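Local coordinates for protein beta-galactosidase (Bacillus circulans subsp. alkalophilus, PDB 3TTY) that catalyses the hydrolysis of terminal beta-D-galactose residues from beta-galactosides as a TIM-barrel glycoside hydrolase, and binds galactose in its pocket and a zinc ion at a separate site, at residues Ala400-Trp405 with Asp442-Glu447; Gly83-Trp88 with Arg111-Pro116; Glu515-Leu520 with Leu546-His551; Ser647-Leu652 with Met670-Ala675. All blocks are in the same frame, centred on the assembly; numbering follows the deposited sequence.

Interaction 1 of 4, residues Ala400-Trp405 with Asp442-Glu447; sequences AVMYDW and DMISVE
D404 OD2 lies against V446 CG2 and is gripped by two polar partners: a water that donates to it at 2.6 Å from the water oxygen to OD2, and K465, which forms a salt bridge with it. The same water donates to Y403 O and accepts from V446 N, bridging the turns that follow two parallel strands. These strands, 399-402 and 441-444, are adjacent in the mixed sheet of the trimerisation domain and are joined by a beta-alpha-beta crossover through helices 405-413 and 423-435; 441-444 is an outermost strand within this chain. V401 N donates to D442 O (2.9 Å), I444 N to V401 O, and Y403 N to I444 O (3.1 Å), so V401 bonds through both N and O. On the face of A400, M402 and I444, CG1 of I444 sits between its backbone N and carbonyl carbon (chi1 63°) and meets M402 CG at 3.7 Å, while I444 CD1 lies 3.7 Å from A400 CB. An alanine here would probably open a gap beside M402 CG and A400 CB and hold the M402 chain less firmly. D404 OD1 caps N407 N at the start of helix 405-413. On the opposite face M443, with V427 and Y431 of helix 423-435 against it, bends at chi2 (-63°) and chi3 (-50°), and its CE packs 3.8 Å from Y403 CB.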
loop_
_atom_site.group_PDB
_atom_site.type_symbol
_atom_site.label_atom_id
_atom_site.label_comp_id
_atom_site.label_asym_id
_atom_site.label_seq_id
_atom_site.Cartn_x
_atom_site.Cartn_y
_atom_site.Cartn_z
ATOM N N ALA A 400 -25.392 27.927 12.669
ATOM C CA ALA A 400 -24.207 27.264 13.219
ATOM C C ALA A 400 -24.103 25.825 12.732
ATOM O O ALA A 400 -25.119 25.162 12.517
ATOM C CB ALA A 400 -24.224 27.297 14.723
ATOM N N VAL A 401 -22.872 25.354 12.556
ATOM C CA VAL A 401 -22.620 23.954 12.251
ATOM C C VAL A 401 -21.560 23.364 13.187
ATOM O O VAL A 401 -20.455 23.904 13.353
ATOM C CB VAL A 401 -22.273 23.717 10.767
ATOM C CG1 VAL A 401 -21.546 24.901 10.202
ATOM C CG2 VAL A 401 -21.480 22.429 10.601
ATOM N N MET A 402 -21.941 22.254 13.804
ATOM C CA MET A 402 -21.194 21.648 14.885
ATOM C C MET A 402 -20.176 20.667 14.347
ATOM O O MET A 402 -20.422 19.972 13.361
ATOM C CB MET A 402 -22.145 20.897 15.821
ATOM C CG MET A 402 -22.976 21.773 16.726
ATOM S SD MET A 402 -24.170 20.797 17.653
ATOM C CE MET A 402 -24.707 21.996 18.865
ATOM N N TYR A 403 -19.037 20.622 15.022
ATOM C CA TYR A 403 -17.959 19.711 14.708
ATOM C C TYR A 403 -17.356 19.329 16.059
ATOM O O TYR A 403 -17.267 20.159 16.959
ATOM C CB TYR A 403 -16.905 20.408 13.819
ATOM C CG TYR A 403 -15.610 19.637 13.740
ATOM C CD1 TYR A 403 -15.514 18.476 12.975
ATOM C CD2 TYR A 403 -14.493 20.043 14.455
ATOM C CE1 TYR A 403 -14.344 17.752 12.917
ATOM C CE2 TYR A 403 -13.308 19.322 14.399
ATOM C CZ TYR A 403 -13.246 18.176 13.629
ATOM O OH TYR A 403 -12.084 17.452 13.572
ATOM N N ASP A 404 -16.941 18.082 16.210
ATOM C CA ASP A 404 -16.383 17.637 17.483
ATOM C C ASP A 404 -15.309 16.595 17.265
ATOM O O ASP A 404 -15.532 15.638 16.526
ATOM C CB ASP A 404 -17.480 17.037 18.366
ATOM C CG ASP A 404 -16.966 16.654 19.744
ATOM O OD1 ASP A 404 -16.728 15.460 19.980
ATOM O OD2 ASP A 404 -16.777 17.552 20.584
ATOM N N TRP A 405 -14.166 16.745 17.933
ATOM C CA TRP A 405 -13.047 15.820 17.714
ATOM C C TRP A 405 -13.281 14.425 18.286
ATOM O O TRP A 405 -12.797 13.431 17.719
ATOM C CB TRP A 405 -11.713 16.386 18.247
ATOM C CG TRP A 405 -10.925 17.155 17.237
ATOM C CD1 TRP A 405 -9.947 16.673 16.415
ATOM C CD2 TRP A 405 -11.041 18.557 16.943
ATOM N NE1 TRP A 405 -9.443 17.691 15.624
ATOM C CE2 TRP A 405 -10.095 18.856 15.934
ATOM C CE3 TRP A 405 -11.841 19.592 17.448
ATOM C CZ2 TRP A 405 -9.939 20.143 15.407
ATOM C CZ3 TRP A 405 -11.680 20.874 16.924
ATOM C CH2 TRP A 405 -10.741 21.137 15.913
ATOM N N ASP A 442 -21.262 30.001 11.516
ATOM C CA ASP A 442 -20.178 29.703 12.447
ATOM C C ASP A 442 -20.032 28.206 12.621
ATOM O O ASP A 442 -21.025 27.507 12.840
ATOM C CB ASP A 442 -20.479 30.258 13.835
ATOM C CG ASP A 442 -20.499 31.749 13.872
ATOM O OD1 ASP A 442 -19.907 32.372 12.962
ATOM O OD2 ASP A 442 -21.093 32.286 14.830
ATOM N N MET A 443 -18.793 27.727 12.558
ATOM C CA MET A 443 -18.470 26.385 13.020
ATOM C C MET A 443 -18.384 26.455 14.539
ATOM O O MET A 443 -17.732 27.349 15.081
ATOM C CB MET A 443 -17.137 25.923 12.432
ATOM C CG MET A 443 -17.141 25.786 10.918
ATOM S SD MET A 443 -18.290 24.524 10.358
ATOM C CE MET A 443 -17.806 23.162 11.419
ATOM N N ILE A 444 -19.052 25.536 15.229
ATOM C CA ILE A 444 -19.102 25.606 16.690
ATOM C C ILE A 444 -18.881 24.253 17.352
ATOM O O ILE A 444 -19.040 23.216 16.718
ATOM C CB ILE A 444 -20.454 26.168 17.189
ATOM C CG1 ILE A 444 -21.608 25.235 16.796
ATOM C CG2 ILE A 444 -20.679 27.584 16.661
ATOM C CD1 ILE A 444 -22.882 25.468 17.609
ATOM N N SER A 445 -18.497 24.271 18.626
ATOM C CA SER A 445 -18.417 23.043 19.406
ATOM C C SER A 445 -19.829 22.559 19.778
ATOM O O SER A 445 -20.811 23.318 19.704
ATOM C CB SER A 445 -17.588 23.254 20.669
ATOM O OG SER A 445 -18.398 23.731 21.735
ATOM N N VAL A 446 -19.928 21.294 20.163
ATOM C CA VAL A 446 -21.183 20.758 20.637
ATOM C C VAL A 446 -21.603 21.425 21.945
ATOM O O VAL A 446 -22.737 21.244 22.382
ATOM C CB VAL A 446 -21.116 19.224 20.841
ATOM C CG1 VAL A 446 -20.938 18.521 19.519
ATOM C CG2 VAL A 446 -20.003 18.849 21.829
ATOM N N GLU A 447 -20.692 22.191 22.556
ATOM C CA GLU A 447 -20.931 22.836 23.851
ATOM C C GLU A 447 -21.251 24.324 23.771
ATOM O O GLU A 447 -21.499 24.958 24.792
ATOM C CB GLU A 447 -19.716 22.678 24.756
ATOM C CG GLU A 447 -19.482 21.271 25.207
ATOM C CD GLU A 447 -18.054 21.029 25.637
ATOM O OE1 GLU A 447 -17.526 19.923 25.333
ATOM O OE2 GLU A 447 -17.468 21.942 26.276
HETATM O O HOH W 1 -17.357 20.028 19.878
#

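Interaction 2 of 4, residues Gly83-Trp88 with Arg111-Pro116. With ZN (zinc ion), chain G; GLA (alpha-D-galactopyranose), chain H.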
loop_
_atom_site.group_PDB
_atom_site.type_symbol
_atom_site.label_atom_id
_atom_site.label_comp_id
_atom_site.label_asym_id
_atom_site.label_seq_id
_atom_site.Cartn_x
_atom_site.Cartn_y
_atom_site.Cartn_z
ATOM N N GLY A 83 9.973 22.953 19.673
ATOM C CA GLY A 83 9.372 22.063 18.688
ATOM C C GLY A 83 10.321 21.012 18.118
ATOM O O GLY A 83 9.894 20.096 17.432
ATOM N N ALA A 84 11.616 21.152 18.380
ATOM C CA ALA A 84 12.583 20.148 17.955
ATOM C C ALA A 84 13.736 20.144 18.944
ATOM O O ALA A 84 14.402 21.167 19.116
ATOM C CB ALA A 84 13.098 20.437 16.544
ATOM N N HIS A 85 13.954 19.001 19.600
ATOM C CA HIS A 85 14.981 18.896 20.623
ATOM C C HIS A 85 16.368 18.720 20.002
ATOM O O HIS A 85 16.478 18.414 18.831
ATOM C CB HIS A 85 14.643 17.766 21.613
ATOM C CG HIS A 85 14.475 16.419 20.978
ATOM N ND1 HIS A 85 13.272 15.749 20.958
ATOM C CD2 HIS A 85 15.366 15.610 20.350
ATOM C CE1 HIS A 85 13.424 14.591 20.341
ATOM N NE2 HIS A 85 14.686 14.482 19.961
ATOM N N PRO A 86 17.430 18.960 20.780
ATOM C CA PRO A 86 18.805 18.813 20.279
ATOM C C PRO A 86 19.253 17.361 20.096
ATOM O O PRO A 86 18.843 16.476 20.844
ATOM C CB PRO A 86 19.650 19.484 21.366
ATOM C CG PRO A 86 18.721 20.445 22.031
ATOM C CD PRO A 86 17.384 19.722 22.041
ATOM N N ALA A 87 20.112 17.126 19.112
ATOM C CA ALA A 87 20.656 15.792 18.881
ATOM C C ALA A 87 21.335 15.226 20.131
ATOM O O ALA A 87 21.249 14.024 20.386
ATOM C CB ALA A 87 21.621 15.800 17.698
ATOM N N TRP A 88 22.005 16.078 20.912
ATOM C CA TRP A 88 22.673 15.602 22.135
ATOM C C TRP A 88 21.663 15.158 23.184
ATOM O O TRP A 88 21.941 14.287 24.008
ATOM C CB TRP A 88 23.621 16.653 22.730
ATOM C CG TRP A 88 22.945 17.891 23.283
ATOM C CD1 TRP A 88 22.863 19.114 22.679
ATOM C CD2 TRP A 88 22.286 18.032 24.557
ATOM N NE1 TRP A 88 22.181 19.997 23.484
ATOM C CE2 TRP A 88 21.822 19.361 24.642
ATOM C CE3 TRP A 88 22.049 17.167 25.630
ATOM C CZ2 TRP A 88 21.135 19.843 25.760
ATOM C CZ3 TRP A 88 21.355 17.648 26.737
ATOM C CH2 TRP A 88 20.908 18.970 26.791
ATOM N N ARG A 111 11.247 16.367 13.659
ATOM C CA ARG A 111 10.862 17.407 14.605
ATOM C C ARG A 111 9.482 17.066 15.177
ATOM O O ARG A 111 8.886 16.057 14.785
ATOM C CB ARG A 111 10.805 18.748 13.878
ATOM C CG ARG A 111 9.853 18.728 12.693
ATOM C CD ARG A 111 9.491 20.131 12.227
ATOM N NE ARG A 111 8.478 20.095 11.172
ATOM C CZ ARG A 111 8.058 21.161 10.496
ATOM N NH1 ARG A 111 8.553 22.364 10.764
ATOM N NH2 ARG A 111 7.127 21.024 9.560
ATOM N N HIS A 112 8.973 17.908 16.083
ATOM C CA HIS A 112 7.608 17.774 16.626
ATOM C C HIS A 112 7.332 16.402 17.229
ATOM O O HIS A 112 6.188 15.960 17.251
ATOM C CB HIS A 112 6.547 17.989 15.536
ATOM C CG HIS A 112 6.663 19.293 14.814
ATOM N ND1 HIS A 112 6.043 19.520 13.605
ATOM C CD2 HIS A 112 7.335 20.429 15.112
ATOM C CE1 HIS A 112 6.315 20.746 13.197
ATOM N NE2 HIS A 112 7.104 21.318 14.089
ATOM N N ASN A 113 8.372 15.733 17.709
ATOM C CA ASN A 113 8.242 14.334 18.072
ATOM C C ASN A 113 8.885 13.996 19.431
ATOM O O ASN A 113 9.378 12.886 19.627
ATOM C CB ASN A 113 8.819 13.451 16.945
ATOM C CG ASN A 113 10.266 13.822 16.596
ATOM O OD1 ASN A 113 10.908 14.593 17.323
ATOM N ND2 ASN A 113 10.785 13.267 15.492
ATOM N N SER A 114 8.889 14.945 20.368
ATOM C CA SER A 114 9.348 14.639 21.723
ATOM C C SER A 114 8.247 13.916 22.504
ATOM O O SER A 114 7.074 14.247 22.383
ATOM C CB SER A 114 9.774 15.907 22.469
ATOM O OG SER A 114 10.915 16.507 21.865
ATOM N N CYS A 115 8.606 12.912 23.295
ATOM C CA CYS A 115 7.578 12.237 24.077
ATOM C C CYS A 115 6.992 13.240 25.065
ATOM O O CYS A 115 7.724 13.828 25.859
ATOM C CB CYS A 115 8.135 11.014 24.810
ATOM S SG CYS A 115 7.074 10.480 26.174
ATOM N N PRO A 116 5.668 13.444 25.012
ATOM C CA PRO A 116 5.022 14.463 25.846
ATOM C C PRO A 116 4.986 14.038 27.312
ATOM O O PRO A 116 4.677 14.840 28.179
ATOM C CB PRO A 116 3.606 14.530 25.276
ATOM C CG PRO A 116 3.366 13.162 24.759
ATOM C CD PRO A 116 4.688 12.671 24.230
HETATM ZN ZN ZN G . 5.775 8.614 25.272
HETATM C C1 GLA H . 4.171 23.945 9.106
HETATM C C2 GLA H . 5.331 24.300 10.068
HETATM C C3 GLA H . 6.373 25.238 9.434
HETATM C C4 GLA H . 6.736 24.671 8.070
HETATM C C5 GLA H . 5.462 24.466 7.245
HETATM C C6 GLA H . 5.861 23.970 5.850
HETATM O O1 GLA H . 3.250 25.013 8.822
HETATM O O2 GLA H . 4.826 24.904 11.248
HETATM O O3 GLA H . 7.570 25.325 10.226
HETATM O O4 GLA H . 7.354 23.413 8.309
HETATM O O5 GLA H . 4.660 23.455 7.865
HETATM O O6 GLA H . 4.767 24.132 4.937
HETATM O O HOH W 2 9.849 18.118 20.022
HETATM O O HOH W 3 12.347 16.775 17.975
#
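R111 CB packs against A84 CB at 3.9 Å, and its side chain then leads away from the 83-88 segment toward the bound galactose. CG lies between the backbone N and the carbonyl carbon (chi1 57°), and the chain is extended from there to NE. CD rests 3.2 Å above the plane of the H112 ring, toward its rim, and H112 CE1 lies over one face of the guanidinium. At the tip both terminal nitrogens converge on one sugar hydroxyl: NH2 donates to galactose O4 at 2.7 Å and NH1 to the same O4 at 2.9 Å, with O4 at the guanidinium edge, while NH1 also donates to galactose O3. This fork fixes the rotation of the guanidinium. H112 NE2 is hydrogen-bonded to N149, whose ND2 also bonds the galactose, making H112 a second-shell residue. The loop carrying R111 is held to 83-88 by H112 N donating to G83 O (2.7 Å) and by a nearly straight bond (173°) between H85 ND1 and S114 OG, 2.6 Å apart at the imidazole edge. One residue on, C115 SG binds the zinc ion with C155, C157 and C160. Residues 83-86 end the loop from TIM-barrel strand 75-79 to helix 87-92, residues 111-116 lie between that helix and helix 119-135, H85 touches W47 of helix 47-50, and W187 of the second subunit packs on A84 and R111.

Interaction 3 of 4, residues Glu515-Leu520 with Leu546-His551; sequences EEIDAL and LCDVIH
H551 NE2 donates to E515 OE1 at 2.8 Å; the carboxylate and imidazole planes lie 9° apart, with OE1 at the ring edge, 7° out of plane. With CG anti to the backbone N (chi1 172°) and its chain extended, the E515 carboxylate reaches the H551 ring edge. An alanine in place of H551 would probably leave E515 OE1 without this donor and W513 without the ring it meets. E515 N donates to V549 O at 2.9 Å and V549 N to E516 O at 2.8 Å: two residues face one, a classic beta bulge in the antiparallel ribbon of strands 512-519 and 546-552, part of the trimerisation domain. Beyond the bulge D518 and C547 form a hydrogen-bonded pair. I517, A519, L546 and D548 share one face, where L546 CD2 touches I517 CD1 (4.0 Å) and A519 CB (3.9 Å), and D548 OD1 lies 3.4 Å from I517 CG1. Y584 positions D548 through OD2. The next shell includes the third subunit: its R371 and R323 form salt bridges with E516 OE1 and D518 OD1, and its R371 N donates to E515 OE2, while Y566 OH of this chain bonds to D518 OD2.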
loop_
_atom_site.group_PDB
_atom_site.type_symbol
_atom_site.label_atom_id
_atom_site.label_comp_id
_atom_site.label_asym_id
_atom_site.label_seq_id
_atom_site.Cartn_x
_atom_site.Cartn_y
_atom_site.Cartn_z
ATOM N N GLU A 515 -34.756 2.448 12.758
ATOM C CA GLU A 515 -34.702 1.005 12.997
ATOM C C GLU A 515 -33.372 0.345 12.632
ATOM O O GLU A 515 -32.789 -0.371 13.446
ATOM C CB GLU A 515 -35.832 0.300 12.254
ATOM C CG GLU A 515 -35.747 -1.207 12.290
ATOM C CD GLU A 515 -36.930 -1.862 11.597
ATOM O OE1 GLU A 515 -37.995 -1.223 11.525
ATOM O OE2 GLU A 515 -36.793 -3.006 11.115
ATOM N N GLU A 516 -32.909 0.563 11.403
ATOM C CA GLU A 516 -31.655 -0.040 10.942
ATOM C C GLU A 516 -31.002 0.846 9.892
ATOM O O GLU A 516 -31.655 1.708 9.305
ATOM C CB GLU A 516 -31.876 -1.454 10.382
ATOM C CG GLU A 516 -32.798 -1.518 9.164
ATOM C CD GLU A 516 -33.042 -2.936 8.705
ATOM O OE1 GLU A 516 -33.697 -3.122 7.662
ATOM O OE2 GLU A 516 -32.587 -3.875 9.397
ATOM N N ILE A 517 -29.714 0.639 9.654
ATOM C CA ILE A 517 -29.018 1.468 8.688
ATOM C C ILE A 517 -28.380 0.611 7.589
ATOM O O ILE A 517 -27.795 -0.442 7.863
ATOM C CB ILE A 517 -27.981 2.401 9.372
ATOM C CG1 ILE A 517 -27.648 3.591 8.460
ATOM C CG2 ILE A 517 -26.733 1.615 9.797
ATOM C CD1 ILE A 517 -26.804 4.674 9.131
ATOM N N ASP A 518 -28.519 1.065 6.347
ATOM C CA ASP A 518 -28.021 0.337 5.188
ATOM C C ASP A 518 -26.815 1.024 4.526
ATOM O O ASP A 518 -26.884 2.191 4.139
ATOM C CB ASP A 518 -29.143 0.177 4.171
ATOM C CG ASP A 518 -28.736 -0.677 2.994
ATOM O OD1 ASP A 518 -27.996 -1.660 3.213
ATOM O OD2 ASP A 518 -29.146 -0.353 1.858
ATOM N N ALA A 519 -25.709 0.294 4.403
ATOM C CA ALA A 519 -24.522 0.807 3.726
ATOM C C ALA A 519 -24.567 0.496 2.225
ATOM O O ALA A 519 -24.697 -0.660 1.826
ATOM C CB ALA A 519 -23.264 0.225 4.351
ATOM N N LEU A 520 -24.473 1.529 1.393
ATOM C CA LEU A 520 -24.453 1.322 -0.055
ATOM C C LEU A 520 -23.049 0.976 -0.557
ATOM O O LEU A 520 -22.057 1.591 -0.147
ATOM C CB LEU A 520 -24.986 2.560 -0.791
ATOM C CG LEU A 520 -26.403 2.994 -0.388
ATOM C CD1 LEU A 520 -26.917 4.073 -1.326
ATOM C CD2 LEU A 520 -27.360 1.800 -0.338
ATOM N N LEU A 546 -24.919 6.113 3.082
ATOM C CA LEU A 546 -25.719 5.362 4.050
ATOM C C LEU A 546 -27.186 5.747 3.979
ATOM O O LEU A 546 -27.516 6.898 3.742
ATOM C CB LEU A 546 -25.188 5.557 5.477
ATOM C CG LEU A 546 -23.877 4.842 5.829
ATOM C CD1 LEU A 546 -23.036 5.664 6.807
ATOM C CD2 LEU A 546 -24.130 3.445 6.372
ATOM N N CYS A 547 -28.065 4.780 4.199
ATOM C CA CYS A 547 -29.497 5.041 4.229
ATOM C C CYS A 547 -30.077 4.548 5.541
ATOM O O CYS A 547 -30.099 3.346 5.804
ATOM C CB CYS A 547 -30.209 4.356 3.060
ATOM S SG CYS A 547 -29.810 5.020 1.410
ATOM N N ASP A 548 -30.537 5.480 6.369
ATOM C CA ASP A 548 -31.253 5.121 7.587
ATOM C C ASP A 548 -32.680 4.703 7.248
ATOM O O ASP A 548 -33.370 5.404 6.513
ATOM C CB ASP A 548 -31.291 6.317 8.539
ATOM C CG ASP A 548 -30.659 6.013 9.878
ATOM O OD1 ASP A 548 -30.377 4.818 10.139
ATOM O OD2 ASP A 548 -30.458 6.962 10.671
ATOM N N VAL A 549 -33.135 3.570 7.774
ATOM C CA VAL A 549 -34.537 3.168 7.590
ATOM C C VAL A 549 -35.289 3.576 8.841
ATOM O O VAL A 549 -35.057 3.003 9.902
ATOM C CB VAL A 549 -34.666 1.654 7.372
ATOM C CG1 VAL A 549 -36.133 1.242 7.226
ATOM C CG2 VAL A 549 -33.868 1.239 6.154
ATOM N N ILE A 550 -36.158 4.580 8.744
ATOM C CA ILE A 550 -36.721 5.185 9.963
ATOM C C ILE A 550 -38.246 5.162 10.040
ATOM O O ILE A 550 -38.916 4.887 9.047
ATOM C CB ILE A 550 -36.249 6.634 10.121
ATOM C CG1 ILE A 550 -36.936 7.535 9.092
ATOM C CG2 ILE A 550 -34.740 6.718 9.951
ATOM C CD1 ILE A 550 -36.547 8.985 9.227
ATOM N N HIS A 551 -38.788 5.447 11.223
ATOM C CA HIS A 551 -40.237 5.548 11.384
ATOM C C HIS A 551 -40.652 6.890 11.960
ATOM O O HIS A 551 -40.155 7.308 13.008
ATOM C CB HIS A 551 -40.769 4.438 12.290
ATOM C CG HIS A 551 -40.384 3.063 11.854
ATOM N ND1 HIS A 551 -41.189 2.284 11.050
ATOM C CD2 HIS A 551 -39.271 2.330 12.101
ATOM C CE1 HIS A 551 -40.593 1.123 10.833
ATOM N NE2 HIS A 551 -39.429 1.126 11.458
#

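Interaction 4 of 4, residues Ser647-Leu652 with Met670-Ala675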
loop_
_atom_site.group_PDB
_atom_site.type_symbol
_atom_site.label_atom_id
_atom_site.label_comp_id
_atom_site.label_asym_id
_atom_site.label_seq_id
_atom_site.Cartn_x
_atom_site.Cartn_y
_atom_site.Cartn_z
ATOM N N SER A 647 -27.174 50.215 -0.905
ATOM C CA SER A 647 -26.699 50.968 0.265
ATOM C C SER A 647 -25.545 51.926 -0.020
ATOM O O SER A 647 -24.857 51.819 -1.039
ATOM C CB SER A 647 -26.285 50.020 1.403
ATOM O OG SER A 647 -27.413 49.484 2.070
ATOM N N ARG A 648 -25.347 52.867 0.902
ATOM C CA ARG A 648 -24.150 53.698 0.920
ATOM C C ARG A 648 -23.003 52.856 1.454
ATOM O O ARG A 648 -22.984 52.498 2.634
ATOM C CB ARG A 648 -24.346 54.913 1.826
ATOM C CG ARG A 648 -25.094 56.065 1.185
ATOM C CD ARG A 648 -25.114 57.272 2.113
ATOM N NE ARG A 648 -23.790 57.547 2.668
ATOM C CZ ARG A 648 -23.464 58.662 3.314
ATOM N NH1 ARG A 648 -24.368 59.618 3.487
ATOM N NH2 ARG A 648 -22.233 58.823 3.783
ATOM N N GLN A 649 -22.054 52.530 0.584
ATOM C CA GLN A 649 -20.942 51.684 0.985
ATOM C C GLN A 649 -19.710 51.919 0.124
ATOM O O GLN A 649 -19.814 52.178 -1.076
ATOM C CB GLN A 649 -21.358 50.207 0.953
ATOM C CG GLN A 649 -21.963 49.757 -0.365
ATOM C CD GLN A 649 -22.605 48.376 -0.294
ATOM O OE1 GLN A 649 -22.319 47.587 0.609
ATOM N NE2 GLN A 649 -23.483 48.085 -1.247
ATOM N N ARG A 650 -18.540 51.834 0.741
ATOM C CA ARG A 650 -17.302 51.931 -0.013
ATOM C C ARG A 650 -16.467 50.658 0.073
ATOM O O ARG A 650 -16.511 49.919 1.058
ATOM C CB ARG A 650 -16.470 53.143 0.425
ATOM C CG ARG A 650 -16.057 53.125 1.873
ATOM C CD ARG A 650 -15.141 54.288 2.206
ATOM N NE ARG A 650 -15.018 54.454 3.651
ATOM C CZ ARG A 650 -13.875 54.398 4.326
ATOM N NH1 ARG A 650 -12.727 54.200 3.685
ATOM N NH2 ARG A 650 -13.880 54.556 5.644
ATOM N N ASP A 651 -15.716 50.409 -0.988
ATOM C CA ASP A 651 -14.746 49.346 -1.006
ATOM C C ASP A 651 -13.517 49.835 -0.250
ATOM O O ASP A 651 -12.869 50.786 -0.666
ATOM C CB ASP A 651 -14.385 49.012 -2.444
ATOM C CG ASP A 651 -13.484 47.814 -2.543
ATOM O OD1 ASP A 651 -12.885 47.452 -1.502
ATOM O OD2 ASP A 651 -13.374 47.241 -3.652
ATOM N N LEU A 652 -13.210 49.201 0.874
ATOM C CA LEU A 652 -12.106 49.655 1.705
ATOM C C LEU A 652 -10.796 49.678 0.925
ATOM O O LEU A 652 -9.931 50.513 1.183
ATOM C CB LEU A 652 -11.966 48.760 2.936
ATOM C CG LEU A 652 -12.212 49.409 4.301
ATOM C CD1 LEU A 652 -13.190 50.584 4.211
ATOM C CD2 LEU A 652 -12.687 48.378 5.314
ATOM N N MET A 670 -12.997 42.604 -2.573
ATOM C CA MET A 670 -13.549 43.877 -2.151
ATOM C C MET A 670 -13.971 43.716 -0.703
ATOM O O MET A 670 -14.368 42.633 -0.277
ATOM C CB MET A 670 -14.761 44.258 -3.006
ATOM C CG MET A 670 -14.532 44.143 -4.520
ATOM S SD MET A 670 -16.024 44.387 -5.512
ATOM C CE MET A 670 -16.480 46.038 -4.994
ATOM N N ILE A 671 -13.868 44.795 0.057
ATOM C CA ILE A 671 -14.351 44.808 1.421
ATOM C C ILE A 671 -15.323 45.972 1.547
ATOM O O ILE A 671 -14.922 47.118 1.767
ATOM C CB ILE A 671 -13.199 44.960 2.427
ATOM C CG1 ILE A 671 -12.125 43.896 2.175
ATOM C CG2 ILE A 671 -13.715 44.875 3.842
ATOM C CD1 ILE A 671 -10.898 44.073 3.030
ATOM N N LEU A 672 -16.605 45.666 1.387
ATOM C CA LEU A 672 -17.649 46.677 1.416
ATOM C C LEU A 672 -17.946 47.097 2.835
ATOM O O LEU A 672 -18.303 46.268 3.662
ATOM C CB LEU A 672 -18.912 46.130 0.766
ATOM C CG LEU A 672 -19.034 46.296 -0.750
ATOM C CD1 LEU A 672 -17.707 46.714 -1.404
ATOM C CD2 LEU A 672 -19.611 45.039 -1.386
ATOM N N GLU A 673 -17.796 48.387 3.113
ATOM C CA GLU A 673 -18.112 48.954 4.420
ATOM C C GLU A 673 -19.528 49.524 4.422
ATOM O O GLU A 673 -19.826 50.454 3.673
ATOM C CB GLU A 673 -17.105 50.055 4.775
ATOM C CG GLU A 673 -17.318 50.713 6.126
ATOM C CD GLU A 673 -16.271 51.774 6.423
ATOM O OE1 GLU A 673 -16.104 52.683 5.584
ATOM O OE2 GLU A 673 -15.611 51.699 7.485
ATOM N N ARG A 674 -20.394 48.963 5.263
ATOM C CA ARG A 674 -21.783 49.410 5.357
ATOM C C ARG A 674 -22.283 49.394 6.804
ATOM O O ARG A 674 -21.506 49.193 7.735
ATOM C CB ARG A 674 -22.678 48.547 4.467
ATOM C CG ARG A 674 -22.525 47.059 4.709
ATOM C CD ARG A 674 -23.543 46.251 3.911
ATOM N NE ARG A 674 -23.646 44.867 4.381
ATOM C CZ ARG A 674 -24.493 44.449 5.324
ATOM N NH1 ARG A 674 -25.327 45.304 5.913
ATOM N NH2 ARG A 674 -24.518 43.167 5.681
ATOM N N ALA A 675 -23.580 49.612 6.996
ATOM C CA ALA A 675 -24.151 49.613 8.342
ATOM C C ALA A 675 -25.008 48.369 8.596
ATOM O O ALA A 675 -24.852 47.690 9.615
ATOM C CB ALA A 675 -24.958 50.895 8.590
#
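Strand 670-674 runs antiparallel to the weakly bonded strand 649-651, their directions 156° apart, with E673 N donating to R650 O (2.9 Å) and L652 N to I671 O (2.8 Å). R650 and E673 lie side by side and point the same way. A salt bridge joins R650 NE to E673 OE1 at 2.8 Å, and OE1 also lies 2.9 Å from R650 NH2, over one face of the guanidinium, whose plane is turned 65° from the carboxylate. L652 CD1 lies 3.7 Å above the guanidinium plane, offset toward its rim. In the antiparallel sheet of the C-terminal domain, strand 649-651 is flanked by 669-674 and 657-658, with 627-634 beyond 669-674. With CG anti to the backbone N (chi1 -174°), the D651 carboxylate lies beside the other strand: OD1 accepts from I671 N at 3.2 Å, met from above the carboxylate plane, and also from L653 N. D651 OD2 meets the M670 chain at CB, CG and CE. Q649 OE1 rests 3.7 Å from L672 CB, while its NE2 bonds to A644 O. Q649 and R674 run alongside each other, and the R674 guanidinium reaches E621 of strand 617-624 in a salt bridge.

In the fold
Along the chain the contacts come in series: interaction 2, then 1, 3 and 4. Interaction 2 belongs to the loops of the TIM barrel, between the galactose pocket and the zinc site, and touches the second subunit. Interactions 1 and 3 share the trimerisation domain, their centres about 25 Å apart: the first lies at the parallel end of its mixed sheet, buried within the chain, and the second is a separate two-stranded ribbon meeting the third subunit. Interaction 4 lies in the C-terminal sheet, about 30 Å from interaction 1 and about 48 Å from interaction 2, between centres. None touches another. Interactions 2 and 3 thus face different neighbours in the three-chain assembly.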